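Local coordinates for protein putative polyketide cyclase (PDB 3F7X) that is of unknown function but has a SnoaL-like domain and may be a polyketide cyclase or a related small-molecule enzyme, at residues M72-R77 against Y104-E109; Q117-P122 against N144-Q149. One frame throughout, in Å; residues are numbered along the deposited sequence.

Contact 1. Residues M72-R77 against Y104-E109; sequences MNRCYR and YLADDE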
HETATM    1  N   MSE A  72      15.712  11.802  -5.024  1.00 11.70           N
HETATM    2  CA  MSE A  72      14.857  11.160  -6.003  0.50 13.58           C
HETATM    3  C   MSE A  72      14.984  11.889  -7.348  1.00 12.54           C
HETATM    4  O   MSE A  72      15.070  11.257  -8.412  1.00 15.02           O
HETATM    5  CB  MSE A  72      13.414  11.135  -5.498  0.50 16.79           C
HETATM    6  CG  MSE A  72      12.572  10.049  -6.105  0.50 21.61           C
HETATM    7 SE   MSE A  72      10.757  10.101  -5.416  0.38 25.46          SE
HETATM    8  CE  MSE A  72      10.223  11.064  -6.911  0.50 14.73           C
ATOM      9  N   ASN A  73      14.993  13.216  -7.306  1.00 11.74           N
ATOM     10  CA  ASN A  73      15.117  14.009  -8.526  1.00 13.12           C
ATOM     11  C   ASN A  73      16.476  13.891  -9.212  1.00 13.83           C
ATOM     12  O   ASN A  73      16.576  14.119 -10.413  1.00 17.40           O
ATOM     13  CB  ASN A  73      14.730  15.468  -8.241  1.00 15.45           C
ATOM     14  CG  ASN A  73      13.240  15.633  -7.923  1.00 17.75           C
ATOM     15  OD1 ASN A  73      12.424  14.809  -8.348  1.00 20.00           O
ATOM     16  ND2 ASN A  73      12.885  16.687  -7.205  1.00 18.29           N
ATOM     17  N   ARG A  74      17.512  13.552  -8.463  1.00 12.00           N
ATOM     18  CA  ARG A  74      18.866  13.292  -8.971  0.50 12.81           C
ATOM     19  C   ARG A  74      18.892  12.003  -9.800  1.00 12.65           C
ATOM     20  O   ARG A  74      19.716  11.861 -10.685  1.00 13.55           O
ATOM     21  CB  ARG A  74      19.833  13.185  -7.755  0.50 14.13           C
ATOM     22  CG  ARG A  74      21.287  12.745  -7.991  0.50 15.94           C
ATOM     23  CD  ARG A  74      22.107  13.811  -8.611  0.50 16.81           C
ATOM     24  NE  ARG A  74      23.399  13.261  -9.037  0.50 16.55           N
ATOM     25  CZ  ARG A  74      23.548  12.663 -10.212  0.50 15.19           C
ATOM     26  NH1 ARG A  74      22.465  12.515 -10.977  0.50  7.28           N
ATOM     27  NH2 ARG A  74      24.745  12.185 -10.594  0.50 15.88           N
ATOM     28  N   CYS A  75      18.028  11.046  -9.436  1.00 11.63           N
ATOM     29  CA  CYS A  75      18.138   9.673  -9.902  1.00 11.25           C
ATOM     30  C   CYS A  75      16.999   9.125 -10.761  1.00 10.60           C
ATOM     31  O   CYS A  75      17.217   8.140 -11.439  1.00 11.38           O
ATOM     32  CB  CYS A  75      18.314   8.718  -8.700  1.00 11.71           C
ATOM     33  SG  CYS A  75      19.794   9.012  -7.726  1.00 13.66           S
ATOM     34  N   TYR A  76      15.806   9.717 -10.707  1.00 10.79           N
ATOM     35  CA  TYR A  76      14.635   9.188 -11.379  1.00 10.71           C
ATOM     36  C   TYR A  76      13.817  10.311 -11.973  1.00 11.20           C
ATOM     37  O   TYR A  76      13.800  11.431 -11.465  1.00 12.36           O
ATOM     38  CB  TYR A  76      13.698   8.497 -10.394  1.00 11.73           C
ATOM     39  CG  TYR A  76      14.353   7.456  -9.486  1.00 11.15           C
ATOM     40  CD1 TYR A  76      14.485   6.142  -9.884  1.00 12.33           C
ATOM     41  CD2 TYR A  76      14.848   7.796  -8.246  1.00 12.56           C
ATOM     42  CE1 TYR A  76      15.075   5.201  -9.074  1.00 13.77           C
ATOM     43  CE2 TYR A  76      15.408   6.854  -7.412  1.00 13.32           C
ATOM     44  CZ  TYR A  76      15.534   5.575  -7.829  1.00 12.08           C
ATOM     45  OH  TYR A  76      16.128   4.667  -6.993  1.00 13.90           O
ATOM     46  N   ARG A  77      13.062   9.973 -13.022  1.00 10.02           N
ATOM     47  CA  ARG A  77      11.943  10.817 -13.414  0.50 10.05           C
ATOM     48  C   ARG A  77      10.728   9.919 -13.531  1.00 10.89           C
ATOM     49  O   ARG A  77      10.778   8.855 -14.129  1.00 11.30           O
ATOM     50  CB  ARG A  77      12.254  11.564 -14.711  0.50 10.99           C
ATOM     51  CG  ARG A  77      11.183  12.388 -15.281  0.50 14.39           C
ATOM     52  CD  ARG A  77      11.585  12.896 -16.704  0.50 18.86           C
ATOM     53  NE  ARG A  77      13.015  13.261 -16.758  0.50 20.39           N
ATOM     54  CZ  ARG A  77      13.495  14.469 -16.474  0.50 22.51           C
ATOM     55  NH1 ARG A  77      12.646  15.458 -16.189  0.50 28.76           N
ATOM     56  NH2 ARG A  77      14.821  14.700 -16.488  0.50 17.11           N
ATOM     57  N   TYR A 104      15.019   5.436 -14.905  1.00  9.63           N
ATOM     58  CA  TYR A 104      16.104   5.402 -13.916  1.00  9.78           C
ATOM     59  C   TYR A 104      17.331   6.060 -14.539  1.00  9.89           C
ATOM     60  O   TYR A 104      17.919   5.532 -15.491  1.00 12.19           O
ATOM     61  CB  TYR A 104      16.358   3.949 -13.537  1.00 10.45           C
ATOM     62  CG  TYR A 104      17.265   3.695 -12.365  1.00 10.41           C
ATOM     63  CD1 TYR A 104      17.517   4.657 -11.399  1.00 10.64           C
ATOM     64  CD2 TYR A 104      17.852   2.454 -12.193  1.00 11.51           C
ATOM     65  CE1 TYR A 104      18.369   4.379 -10.337  1.00 10.71           C
ATOM     66  CE2 TYR A 104      18.678   2.170 -11.130  1.00 11.38           C
ATOM     67  CZ  TYR A 104      18.950   3.134 -10.191  1.00 10.50           C
ATOM     68  OH  TYR A 104      19.789   2.896  -9.106  1.00 12.29           O
ATOM     69  N   LEU A 105      17.629   7.259 -14.036  1.00  9.68           N
ATOM     70  CA  LEU A 105      18.592   8.169 -14.697  1.00 10.13           C
ATOM     71  C   LEU A 105      20.010   8.089 -14.174  1.00  9.56           C
ATOM     72  O   LEU A 105      20.931   8.328 -14.952  1.00 11.05           O
ATOM     73  CB  LEU A 105      18.124   9.629 -14.571  1.00 11.89           C
ATOM     74  CG  LEU A 105      16.714   9.939 -15.051  1.00 13.75           C
ATOM     75  CD1 LEU A 105      16.338  11.399 -14.859  1.00 16.67           C
ATOM     76  CD2 LEU A 105      16.590   9.447 -16.471  1.00 15.55           C
ATOM     77  N   ALA A 106      20.183   7.863 -12.873  1.00 10.46           N
ATOM     78  CA  ALA A 106      21.492   7.911 -12.251  1.00 11.03           C
ATOM     79  C   ALA A 106      21.453   6.980 -11.057  1.00 10.88           C
ATOM     80  O   ALA A 106      20.455   6.839 -10.381  1.00 11.57           O
ATOM     81  CB  ALA A 106      21.896   9.348 -11.863  1.00 11.89           C
ATOM     82  N   ASP A 107      22.586   6.333 -10.792  1.00 12.56           N
ATOM     83  CA  ASP A 107      22.671   5.309  -9.757  1.00 12.76           C
ATOM     84  C   ASP A 107      22.196   5.854  -8.443  1.00 12.09           C
ATOM     85  O   ASP A 107      22.691   6.904  -7.964  1.00 14.03           O
ATOM     86  CB  ASP A 107      24.126   4.887  -9.571  1.00 13.35           C
ATOM     87  CG  ASP A 107      24.702   4.132 -10.722  1.00 14.73           C
ATOM     88  OD1 ASP A 107      24.044   3.874 -11.749  1.00 15.35           O
ATOM     89  OD2 ASP A 107      25.919   3.784 -10.577  1.00 17.76           O
ATOM     90  N   ASP A 108      21.295   5.131  -7.812  1.00 11.50           N
ATOM     91  CA  ASP A 108      20.850   5.408  -6.453  1.00 11.47           C
ATOM     92  C   ASP A 108      21.547   4.416  -5.508  1.00 13.11           C
ATOM     93  O   ASP A 108      21.933   3.298  -5.895  1.00 15.96           O
ATOM     94  CB  ASP A 108      19.332   5.314  -6.399  1.00 11.76           C
ATOM     95  CG  ASP A 108      18.724   5.894  -5.146  1.00 13.13           C
ATOM     96  OD1 ASP A 108      19.422   6.522  -4.322  1.00 14.58           O
ATOM     97  OD2 ASP A 108      17.475   5.747  -5.005  1.00 14.95           O
ATOM     98  N   GLU A 109      21.754   4.852  -4.282  1.00 13.32           N
ATOM     99  CA  GLU A 109      22.590   4.090  -3.357  1.00 14.60           C
ATOM    100  C   GLU A 109      21.937   2.763  -2.943  1.00 15.13           C
ATOM    101  O   GLU A 109      20.745   2.698  -2.621  1.00 15.71           O
ATOM    102  CB  GLU A 109      22.920   4.910  -2.119  1.00 17.65           C
ATOM    103  CG  GLU A 109      23.681   6.172  -2.482  1.00 19.22           C
ATOM    104  CD  GLU A 109      24.567   6.661  -1.382  1.00 17.51           C
ATOM    105  OE1 GLU A 109      25.526   5.973  -1.065  1.00 21.52           O
ATOM    106  OE2 GLU A 109      24.271   7.711  -0.821  1.00 27.73           O
TER
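R74 and C75, the last residues of helix 62-75 in a SnoaL-like fold, meet the loop that follows strand 93-104. In one of its conformers R74 brings NH1 near A106 CB. At C75 the carbonyl oxygen takes the backbone N-H of L105 (C75 O to L105 N 2.8 Å) and, weakly, that of A106, tying the helix end to the loop, while C75 SG rests 3.6 Å from D107 O. Y76 leaves the helix to begin strand 76-87 and forms an antiparallel non-hydrogen-bonded pair with Y104. Their side chains run side by side on one face of the sheet, rings nearly parallel at 12° but slid apart, centroids 5.1 Å from each other. The Y76 hydroxyl donates to D108 OD2 on the anti lone pair, 2.6 Å from Y76 OH to D108 OD2, the carboxylate plane turned 77° from the ring. A phenylalanine here would probably leave D108 OD2 without its hydroxyl partner and the carboxylate freer to turn, still tied by its salt bridge to K71 through OD1. Where the two tyrosine rings come nearest, Y76 CE1 lies 3.4 Å from Y104 CD1.

Contact 2. Residues Q117-P122 against N144-Q149; sequences QTYVLP and NDWVEQ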
ATOM      1  N   GLN A 117      16.975   3.017 -17.976  1.00 14.46           N
ATOM      2  CA  GLN A 117      15.945   2.083 -18.282  0.50 15.10           C
ATOM      3  C   GLN A 117      14.564   2.578 -17.774  1.00 13.25           C
ATOM      4  O   GLN A 117      14.437   3.373 -16.847  1.00 13.19           O
ATOM      5  CB  GLN A 117      16.352   0.687 -17.850  0.50 14.64           C
ATOM      6  CG  GLN A 117      16.537   0.491 -16.374  0.50 12.76           C
ATOM      7  CD  GLN A 117      17.895   0.953 -15.887  0.50 12.30           C
ATOM      8  OE1 GLN A 117      18.260   2.126 -16.031  0.50 12.14           O
ATOM      9  NE2 GLN A 117      18.650   0.037 -15.294  0.50 14.60           N
ATOM     10  N   THR A 118      13.534   2.128 -18.477  1.00 13.65           N
ATOM     11  CA  THR A 118      12.177   2.496 -18.121  1.00 14.09           C
ATOM     12  C   THR A 118      11.556   1.429 -17.231  1.00 14.27           C
ATOM     13  O   THR A 118      11.938   0.256 -17.278  1.00 16.98           O
ATOM     14  CB  THR A 118      11.341   2.734 -19.359  1.00 17.62           C
ATOM     15  OG1 THR A 118      11.327   1.544 -20.113  1.00 22.64           O
ATOM     16  CG2 THR A 118      11.920   3.860 -20.198  1.00 18.71           C
ATOM     17  N   TYR A 119      10.563   1.817 -16.451  1.00 11.94           N
ATOM     18  CA  TYR A 119       9.821   0.878 -15.662  1.00 12.04           C
ATOM     19  C   TYR A 119       8.389   1.343 -15.557  1.00 11.49           C
ATOM     20  O   TYR A 119       8.109   2.537 -15.612  1.00 12.21           O
ATOM     21  CB  TYR A 119      10.466   0.728 -14.274  1.00 12.43           C
ATOM     22  CG  TYR A 119      10.739   2.010 -13.499  1.00 11.18           C
ATOM     23  CD1 TYR A 119      11.933   2.691 -13.662  1.00 11.80           C
ATOM     24  CD2 TYR A 119       9.817   2.544 -12.618  1.00 11.59           C
ATOM     25  CE1 TYR A 119      12.198   3.859 -12.919  1.00 10.52           C
ATOM     26  CE2 TYR A 119      10.081   3.683 -11.891  1.00 11.29           C
ATOM     27  CZ  TYR A 119      11.284   4.342 -12.050  1.00  9.97           C
ATOM     28  OH  TYR A 119      11.548   5.489 -11.346  1.00 10.99           O
ATOM     29  N   VAL A 120       7.493   0.393 -15.345  1.00 11.57           N
ATOM     30  CA  VAL A 120       6.071   0.670 -15.214  1.00 10.99           C
ATOM     31  C   VAL A 120       5.572  -0.275 -14.146  1.00 11.03           C
ATOM     32  O   VAL A 120       5.714  -1.506 -14.297  1.00 13.22           O
ATOM     33  CB  VAL A 120       5.278   0.474 -16.529  1.00 12.86           C
ATOM     34  CG1 VAL A 120       3.797   0.790 -16.297  1.00 15.01           C
ATOM     35  CG2 VAL A 120       5.858   1.297 -17.696  1.00 16.55           C
ATOM     36  N   LEU A 121       4.985   0.253 -13.082  1.00 11.13           N
ATOM     37  CA  LEU A 121       4.414  -0.646 -12.058  1.00 12.52           C
ATOM     38  C   LEU A 121       3.390   0.059 -11.216  1.00 10.51           C
ATOM     39  O   LEU A 121       3.428   1.285 -11.060  1.00 11.86           O
ATOM     40  CB  LEU A 121       5.446  -1.330 -11.141  1.00 14.67           C
ATOM     41  CG  LEU A 121       6.162  -0.415 -10.129  1.00 13.34           C
ATOM     42  CD1 LEU A 121       6.888  -1.352  -9.182  1.00 17.43           C
ATOM     43  CD2 LEU A 121       7.031   0.535 -10.825  1.00 15.51           C
ATOM     44  N   PRO A 122       2.421  -0.714 -10.699  1.00 10.95           N
ATOM     45  CA  PRO A 122       1.466  -0.124  -9.809  1.00 10.29           C
ATOM     46  C   PRO A 122       2.120   0.300  -8.506  1.00  9.73           C
ATOM     47  O   PRO A 122       3.127  -0.280  -8.081  1.00  9.89           O
ATOM     48  CB  PRO A 122       0.466  -1.264  -9.545  1.00 13.58           C
ATOM     49  CG  PRO A 122       0.974  -2.399 -10.129  1.00 19.96           C
ATOM     50  CD  PRO A 122       2.120  -2.130 -10.957  1.00 14.11           C
ATOM     51  N   ASN A 144      10.413  -5.809  -5.388  1.00 11.73           N
ATOM     52  CA  ASN A 144      10.976  -6.920  -6.155  1.00 13.20           C
ATOM     53  C   ASN A 144      10.671  -6.774  -7.629  1.00 13.13           C
ATOM     54  O   ASN A 144      11.545  -7.051  -8.485  1.00 15.15           O
ATOM     55  CB  ASN A 144      10.528  -8.262  -5.576  1.00 14.41           C
ATOM     56  CG  ASN A 144      11.255  -8.611  -4.295  1.00 20.50           C
ATOM     57  OD1 ASN A 144      12.471  -8.335  -4.148  1.00 23.25           O
ATOM     58  ND2 ASN A 144      10.542  -9.247  -3.351  1.00 21.81           N
ATOM     59  N   ASP A 145       9.447  -6.343  -7.947  1.00 12.42           N
ATOM     60  CA  ASP A 145       9.075  -6.108  -9.332  1.00 12.97           C
ATOM     61  C   ASP A 145       9.917  -4.984  -9.914  1.00 12.48           C
ATOM     62  O   ASP A 145      10.440  -5.112 -11.011  1.00 13.97           O
ATOM     63  CB  ASP A 145       7.575  -5.812  -9.415  1.00 13.77           C
ATOM     64  CG  ASP A 145       7.075  -5.535 -10.808  1.00 18.27           C
ATOM     65  OD1 ASP A 145       7.726  -5.887 -11.806  1.00 28.04           O
ATOM     66  OD2 ASP A 145       5.956  -4.983 -10.935  1.00 23.33           O
ATOM     67  N   TRP A 146      10.097  -3.897  -9.178  1.00 10.94           N
ATOM     68  CA  TRP A 146      10.900  -2.821  -9.679  1.00 11.19           C
ATOM     69  C   TRP A 146      12.338  -3.259  -9.955  1.00 11.66           C
ATOM     70  O   TRP A 146      12.879  -2.984 -11.032  1.00 12.80           O
ATOM     71  CB  TRP A 146      10.895  -1.637  -8.709  1.00 11.12           C
ATOM     72  CG  TRP A 146      11.667  -0.497  -9.260  1.00 11.46           C
ATOM     73  CD1 TRP A 146      11.252   0.373 -10.216  1.00 13.88           C
ATOM     74  CD2 TRP A 146      13.054  -0.170  -8.995  1.00 11.68           C
ATOM     75  NE1 TRP A 146      12.265   1.241 -10.532  1.00 13.59           N
ATOM     76  CE2 TRP A 146      13.369   0.952  -9.780  1.00 13.04           C
ATOM     77  CE3 TRP A 146      14.022  -0.680  -8.147  1.00 13.50           C
ATOM     78  CZ2 TRP A 146      14.628   1.536  -9.764  1.00 13.35           C
ATOM     79  CZ3 TRP A 146      15.257  -0.084  -8.117  1.00 15.45           C
ATOM     80  CH2 TRP A 146      15.541   1.018  -8.915  1.00 15.43           C
ATOM     81  N   VAL A 147      12.933  -3.948  -8.992  1.00 12.06           N
ATOM     82  CA  VAL A 147      14.308  -4.433  -9.176  1.00 14.00           C
ATOM     83  C   VAL A 147      14.398  -5.340 -10.408  1.00 14.91           C
ATOM     84  O   VAL A 147      15.348  -5.240 -11.187  1.00 17.16           O
ATOM     85  CB  VAL A 147      14.789  -5.175  -7.923  1.00 15.05           C
ATOM     86  CG1 VAL A 147      16.079  -5.974  -8.209  1.00 17.50           C
ATOM     87  CG2 VAL A 147      15.005  -4.183  -6.803  1.00 15.16           C
ATOM     88  N   GLU A 148      13.425  -6.225 -10.605  1.00 15.32           N
ATOM     89  CA  GLU A 148      13.432  -7.141 -11.751  0.50 16.54           C
ATOM     90  C   GLU A 148      13.389  -6.343 -13.061  1.00 15.99           C
ATOM     91  O   GLU A 148      14.023  -6.704 -14.081  1.00 18.60           O
ATOM     92  CB  GLU A 148      12.247  -8.111 -11.661  0.50 17.92           C
ATOM     93  CG  GLU A 148      12.139  -9.108 -12.804  0.50 20.56           C
ATOM     94  N   GLN A 149      12.613  -5.256 -13.060  1.00 15.36           N
ATOM     95  CA  GLN A 149      12.478  -4.444 -14.258  1.00 15.88           C
ATOM     96  C   GLN A 149      13.763  -3.695 -14.631  1.00 16.83           C
ATOM     97  O   GLN A 149      13.984  -3.445 -15.822  1.00 21.54           O
ATOM     98  CB  GLN A 149      11.309  -3.456 -14.174  1.00 15.58           C
ATOM     99  CG  GLN A 149       9.960  -4.135 -14.196  1.00 15.88           C
ATOM    100  CD  GLN A 149       8.839  -3.130 -14.280  1.00 14.65           C
ATOM    101  OE1 GLN A 149       8.902  -2.206 -15.093  1.00 14.15           O
ATOM    102  NE2 GLN A 149       7.789  -3.317 -13.491  1.00 16.96           N
TER
HETATM  103  O   HOH W   1       9.938  -2.596 -17.614  1.00 28.76           O
HETATM  104  O   HOH W   2      13.779  -1.625 -17.861  1.00 32.21           O
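W146 drives the edge of its indole into the face of Y119, and this T-shaped stack is the tight, buried part of the contact. NE1 stands 3.2 Å above the plane of the phenol ring, over its centre. The ring planes are 86° apart, and beside NE1 the W146 CD1 atom approaches Y119 CD2. Y119 reaches this place with CG between its backbone N and carbonyl carbon (chi1 52°), and its hydroxyl is held beyond the segments by E78. L121 continues the apolar side more loosely, CD1 lying 4.0 Å from W146 CB. The pairing belongs to the C-terminal part of the SnoaL-like α+β fold, where helix 143-150 lies against strand 118-130 of the curved sheet, the two segments running nearly antiparallel (158°) with axes 8.6 Å apart at their closest. Toward solvent the joint becomes polar. Q149, extended beyond CG, lays its amide along the strand and grips both backbone groups of V120: OE1 accepts from V120 N at 3.0 Å, in the carbonyl plane and on a lone pair, whereas NE2 gives a hydrogen to V120 O from well above that carbonyl's plane. The second hydrogen of NE2 goes to D145 OD1, 3.1 Å away and nearly straight, so three bonds fix the rotation of the amide. Past Q149 the strand and helix are linked by water: one molecule donates to both T118 O and Q149 O, the latter 2.7 Å from it, and another donates to Q149 OE1 and only weakly to T118 O.

How the contacts relate
Contacts 1 and 2 sit on the same sheet, their centres 14 Å apart, and follow one another along the chain. They meet directly where Y104 N lies 2.9 Å from Q117 O, a probable hydrogen bond. The aromatic side chains form a continuous cluster, with Y76 CE1 3.8 Å from W146 CZ2, Y76 CD1 3.3 Å from Y119 OH, and the W146 and Y104 rings meeting edge-to-face. An unidentified ligand lies about 3 Å from the side chain of D108 and also from that of W146, perhaps the same molecule; it probably comes from the crystallisation liquor, though it may mark a pocket between the two contacts.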